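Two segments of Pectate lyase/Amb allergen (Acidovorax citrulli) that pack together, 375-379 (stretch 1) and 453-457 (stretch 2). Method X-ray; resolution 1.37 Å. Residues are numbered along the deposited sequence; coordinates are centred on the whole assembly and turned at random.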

# COMPACT_ATOMS: atom_id res chain seq x y z
N GLY A 375 20.80 -3.46 -28.27
CA GLY A 375 19.37 -3.21 -28.38
C GLY A 375 19.07 -2.45 -29.66
O GLY A 375 19.91 -1.74 -30.21
N LYS A 376 17.84 -2.59 -30.13
CA LYS A 376 17.41 -1.89 -31.34
C LYS A 376 16.02 -1.32 -31.04
O LYS A 376 15.00 -2.01 -31.15
CB LYS A 376 17.43 -2.83 -32.54
CG LYS A 376 18.85 -3.36 -32.83
CD LYS A 376 18.91 -4.38 -33.94
CE LYS A 376 20.30 -5.02 -33.95
NZ LYS A 376 20.55 -5.77 -32.67
N VAL A 377 16.02 -0.07 -30.60
CA VAL A 377 14.84 0.57 -30.03
C VAL A 377 14.19 1.48 -31.06
O VAL A 377 14.87 2.27 -31.73
CB VAL A 377 15.20 1.35 -28.75
CG1 VAL A 377 14.00 2.10 -28.23
CG2 VAL A 377 15.77 0.41 -27.70
N HIS A 378 12.87 1.36 -31.20
CA HIS A 378 12.12 2.18 -32.15
C HIS A 378 10.95 2.79 -31.37
O HIS A 378 10.05 2.07 -30.96
CB HIS A 378 11.60 1.30 -33.29
CG HIS A 378 11.14 2.05 -34.50
ND1 HIS A 378 11.97 2.31 -35.56
CD2 HIS A 378 9.92 2.57 -34.82
CE1 HIS A 378 11.29 2.98 -36.48
NE2 HIS A 378 10.05 3.14 -36.07
N ALA A 379 10.98 4.11 -31.18
CA ALA A 379 10.01 4.79 -30.31
C ALA A 379 9.20 5.79 -31.11
O ALA A 379 9.77 6.68 -31.73
CB ALA A 379 10.74 5.51 -29.18
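Stretch 2 (453-457) AWKPS

Stretch 2 (453-457) lies across the side-chain layer of the strand 376-379, running in the same sense as the strand by residue pairing: the CA of Trp454 is nearest that of Lys376 (8.0 Å) and the CA of Lys455 nearest that of His378 (7.4 Å). These separations leave room for side chains between the backbones, and no clear direct hydrogen bond joins the two segments; together they bury 238 Å². Ala453, in a loop, points its CB sideways and makes no contact. Trp454 is extended (phi/psi -143/159) and directs its side chain toward the strand with chi1 at 79° (p) and chi2 at -69°. Its indole NE1 comes within 3.5 Å of Lys376 CB and 3.4 Å of Lys376 O, while Trp454 CZ2 lies 3.8 Å from His378 CB. Water 1 accepts a weak hydrogen bond from Trp454 NE1 (3.2 Å) and donates one to Val377 O (2.9 Å), so the indole reaches the strand backbone through solvent. Water 2 makes a second bridge, donating to Trp454 O (2.8 Å) and hydrogen bonding to His378 ND1 (2.8 Å). The rings of Trp454 and His378 also meet directly: the imidazole edge faces the six-membered ring of the indole, with centroids 5.9 Å apart and planes at 64°. Lys455, still extended (-142/138), turns its CB sideways; that atom stays 4.4 Å from His378 CE1, and the end of the side chain leads away. At Pro456 the backbone changes to 3-10 conformation (-62/-27), and the C-gamma endo ring packs on His378. Pro456 CD lies 3.5 Å from His378 CG and 3.5 Å from the imidazole centroid, only 9° off the ring normal, a CH-pi contact over one face. Ser457 continues the 3-10 segment, its CB sideways and its side chain beyond contact with the strand.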

# COMPACT_ATOMS: atom_id res chain seq x y z
N ALA A 453 18.51 0.09 -38.57
CA ALA A 453 18.46 -0.71 -39.79
C ALA A 453 17.30 -1.70 -39.73
O ALA A 453 17.34 -2.74 -40.39
CB ALA A 453 19.78 -1.44 -40.02
N TRP A 454 16.28 -1.39 -38.93
CA TRP A 454 15.02 -2.12 -38.99
C TRP A 454 13.87 -1.16 -38.78
O TRP A 454 14.03 -0.08 -38.24
CB TRP A 454 14.95 -3.22 -37.93
CG TRP A 454 14.61 -2.72 -36.55
CD1 TRP A 454 15.41 -1.96 -35.75
CD2 TRP A 454 13.40 -2.97 -35.79
NE1 TRP A 454 14.79 -1.72 -34.54
CE2 TRP A 454 13.55 -2.31 -34.55
CE3 TRP A 454 12.22 -3.68 -36.04
CZ2 TRP A 454 12.57 -2.35 -33.55
CZ3 TRP A 454 11.24 -3.72 -35.05
CH2 TRP A 454 11.43 -3.06 -33.81
N LYS A 455 12.69 -1.57 -39.22
CA LYS A 455 11.49 -0.86 -38.82
C LYS A 455 10.36 -1.83 -38.57
O LYS A 455 10.17 -2.80 -39.30
CB LYS A 455 11.09 0.20 -39.84
CG LYS A 455 10.79 -0.36 -41.21
CD LYS A 455 10.75 0.78 -42.26
CE LYS A 455 11.92 1.72 -42.09
NZ LYS A 455 12.28 2.44 -43.35
N PRO A 456 9.61 -1.58 -37.49
CA PRO A 456 8.55 -2.52 -37.12
C PRO A 456 7.46 -2.67 -38.18
O PRO A 456 6.88 -3.75 -38.24
CB PRO A 456 8.00 -1.96 -35.81
CG PRO A 456 8.55 -0.58 -35.67
CD PRO A 456 9.82 -0.52 -36.48
N SER A 457 7.21 -1.66 -39.02
CA SER A 457 6.17 -1.78 -40.04
C SER A 457 6.49 -2.87 -41.08
O SER A 457 5.61 -3.30 -41.83
CB SER A 457 5.91 -0.44 -40.72
OG SER A 457 7.09 0.03 -41.34
O HOH W 1 16.33 0.95 -33.82
O HOH W 2 14.60 1.44 -35.96